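Local coordinates for protein glucose-6-phosphate 1-dehydrogenase (Kluyveromyces lactis, PDB 7E6I) that oxidises glucose 6-phosphate to 6-phosphogluconolactone with NADP+ as hydride acceptor, probably the rate-limiting, NADPH-supplying first step of the oxidative pentose phosphate pathway, at residues 3-8 with 146-151. Residues are numbered along the deposited sequence; the frame is centred on the assembly and turned at random.
Sequences TQFDEN and IQRVIV
The guanidinium of R148 lies flat on the ring of F5 in a stacked cation-pi arrangement, the two planes only 10° apart and R148 CZ 4.0 Å from the ring centroid. NH1 is the atom over the middle of the ring, while F5 CE1 sits toward the rim of the guanidinium. R148 gets there with CG beside its own backbone N (chi1 -68°) and the chain extended from CG to NE. At the edge of the same group R148 NH2 donates to T3 O, a short bond at 2.5 Å with an N-H...O angle of 167°, within the plane of both groups. Together, stack and bond should hold the guanidinium from turning. I146 meets one edge of the ring, its CG1 3.5 Å from F5 CZ and near the ring plane. Replacing R148 by a leucine would probably leave the T3 carbonyl without this donor and strip the face of F5 of its flat, charged cover. The buried F5-R148 stack contrasts with the outer side, where I146 is partly exposed and T3 lies at the surface, its side chain only skirting the guanidinium, T3 CB 4.3 Å from R148 NH2. The side chains of I146 and R148 thus join segment 3-8, which leads to strand 10-14, to strand 146-152 of the Rossmann-type parallel sheet, where H117 of neighbouring strand 117-122 stacks on F5, R148 touches F179 of strand 178-181, and L423 of helix 414-423 packs against F5.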
loop_
_atom_site.group_PDB
_atom_site.type_symbol
_atom_site.label_atom_id
_atom_site.label_comp_id
_atom_site.label_asym_id
_atom_site.label_seq_id
_atom_site.Cartn_x
_atom_site.Cartn_y
_atom_site.Cartn_z
ATOM N N THR A 3 0.235 -22.127 -10.358
ATOM C CA THR A 3 0.192 -23.241 -9.426
ATOM C C THR A 3 -0.002 -22.752 -7.998
ATOM O O THR A 3 0.706 -21.849 -7.537
ATOM C CB THR A 3 1.478 -24.049 -9.544
ATOM O OG1 THR A 3 1.732 -24.330 -10.929
ATOM C CG2 THR A 3 1.363 -25.347 -8.758
ATOM N N GLN A 4 -0.954 -23.350 -7.288
ATOM C CA GLN A 4 -1.197 -22.977 -5.902
ATOM C C GLN A 4 -0.310 -23.789 -4.961
ATOM O O GLN A 4 -0.016 -24.959 -5.206
ATOM C CB GLN A 4 -2.665 -23.163 -5.545
ATOM C CG GLN A 4 -3.597 -22.282 -6.393
ATOM C CD GLN A 4 -5.046 -22.367 -5.941
ATOM O OE1 GLN A 4 -5.386 -23.159 -5.054
ATOM N NE2 GLN A 4 -5.908 -21.563 -6.553
ATOM N N PHE A 5 0.146 -23.131 -3.899
ATOM C CA PHE A 5 1.023 -23.715 -2.892
ATOM C C PHE A 5 0.149 -24.149 -1.722
ATOM O O PHE A 5 -0.482 -23.305 -1.073
ATOM C CB PHE A 5 2.069 -22.707 -2.400
ATOM C CG PHE A 5 3.195 -22.420 -3.376
ATOM C CD1 PHE A 5 3.153 -22.874 -4.687
ATOM C CD2 PHE A 5 4.301 -21.659 -2.965
ATOM C CE1 PHE A 5 4.190 -22.580 -5.578
ATOM C CE2 PHE A 5 5.355 -21.356 -3.844
ATOM C CZ PHE A 5 5.297 -21.816 -5.153
ATOM N N ASP A 6 0.119 -25.455 -1.447
ATOM C CA ASP A 6 -0.698 -25.995 -0.363
ATOM C C ASP A 6 0.143 -26.866 0.562
ATOM O O ASP A 6 0.575 -26.408 1.622
ATOM C CB ASP A 6 -1.880 -26.789 -0.928
ATOM C CG ASP A 6 -3.047 -26.914 0.056
ATOM O OD1 ASP A 6 -2.944 -26.418 1.205
ATOM O OD2 ASP A 6 -4.079 -27.518 -0.328
ATOM N N GLU A 7 0.409 -28.106 0.162
ATOM C CA GLU A 7 1.076 -29.081 1.025
ATOM C C GLU A 7 2.589 -29.020 0.862
ATOM O O GLU A 7 3.105 -28.860 -0.247
ATOM C CB GLU A 7 0.594 -30.504 0.723
ATOM C CG GLU A 7 -0.867 -30.621 0.280
ATOM C CD GLU A 7 -1.102 -30.231 -1.198
ATOM O OE1 GLU A 7 -0.157 -30.341 -2.016
ATOM O OE2 GLU A 7 -2.237 -29.811 -1.540
ATOM N N ASN A 8 3.295 -29.142 1.986
ATOM C CA ASN A 8 4.755 -29.276 2.003
ATOM C C ASN A 8 5.457 -28.075 1.371
ATOM O O ASN A 8 6.582 -28.185 0.874
ATOM C CB ASN A 8 5.192 -30.580 1.328
ATOM C CG ASN A 8 4.396 -31.769 1.817
ATOM O OD1 ASN A 8 4.128 -31.893 3.013
ATOM N ND2 ASN A 8 3.978 -32.625 0.892
ATOM N N ILE A 146 8.973 -24.699 -8.253
ATOM C CA ILE A 146 8.625 -23.297 -8.445
ATOM C C ILE A 146 8.969 -22.532 -7.169
ATOM O O ILE A 146 8.643 -22.977 -6.060
ATOM C CB ILE A 146 7.143 -23.130 -8.854
ATOM C CG1 ILE A 146 6.596 -21.759 -8.447
ATOM C CG2 ILE A 146 6.284 -24.287 -8.354
ATOM C CD1 ILE A 146 7.026 -20.621 -9.399
ATOM N N GLN A 147 9.670 -21.412 -7.326
ATOM C CA GLN A 147 10.029 -20.540 -6.215
ATOM C C GLN A 147 9.497 -19.134 -6.468
ATOM O O GLN A 147 9.493 -18.652 -7.607
ATOM C CB GLN A 147 11.551 -20.477 -5.997
ATOM C CG GLN A 147 12.336 -20.336 -7.277
ATOM C CD GLN A 147 12.874 -21.684 -7.756
ATOM O OE1 GLN A 147 13.452 -22.440 -6.976
ATOM N NE2 GLN A 147 12.659 -21.997 -9.034
ATOM N N ARG A 148 9.056 -18.483 -5.398
ATOM C CA ARG A 148 8.535 -17.128 -5.445
ATOM C C ARG A 148 9.201 -16.313 -4.347
ATOM O O ARG A 148 9.360 -16.793 -3.221
ATOM C CB ARG A 148 7.013 -17.120 -5.261
ATOM C CG ARG A 148 6.251 -17.740 -6.418
ATOM C CD ARG A 148 4.778 -17.954 -6.087
ATOM N NE ARG A 148 4.103 -18.702 -7.145
ATOM C CZ ARG A 148 3.043 -19.483 -6.957
ATOM N NH1 ARG A 148 2.517 -19.629 -5.744
ATOM N NH2 ARG A 148 2.511 -20.121 -7.992
ATOM N N VAL A 149 9.605 -15.087 -4.658
ATOM C CA VAL A 149 10.204 -14.230 -3.644
ATOM C C VAL A 149 9.357 -12.969 -3.494
ATOM O O VAL A 149 8.939 -12.364 -4.486
ATOM C CB VAL A 149 11.685 -13.912 -3.941
ATOM C CG1 VAL A 149 12.083 -14.317 -5.360
ATOM C CG2 VAL A 149 12.013 -12.451 -3.648
ATOM N N ILE A 150 9.076 -12.608 -2.245
ATOM C CA ILE A 150 8.360 -11.394 -1.896
ATOM C C ILE A 150 9.373 -10.353 -1.447
ATOM O O ILE A 150 10.208 -10.624 -0.574
ATOM C CB ILE A 150 7.333 -11.658 -0.785
ATOM C CG1 ILE A 150 6.220 -12.573 -1.278
ATOM C CG2 ILE A 150 6.754 -10.357 -0.284
ATOM C CD1 ILE A 150 5.461 -13.221 -0.147
ATOM N N VAL A 151 9.303 -9.163 -2.041
ATOM C CA VAL A 151 10.003 -7.995 -1.536
ATOM C C VAL A 151 8.998 -6.866 -1.390
ATOM O O VAL A 151 7.973 -6.813 -2.077
ATOM C CB VAL A 151 11.183 -7.554 -2.428
ATOM C CG1 VAL A 151 12.439 -8.320 -2.041
ATOM C CG2 VAL A 151 10.856 -7.742 -3.894
#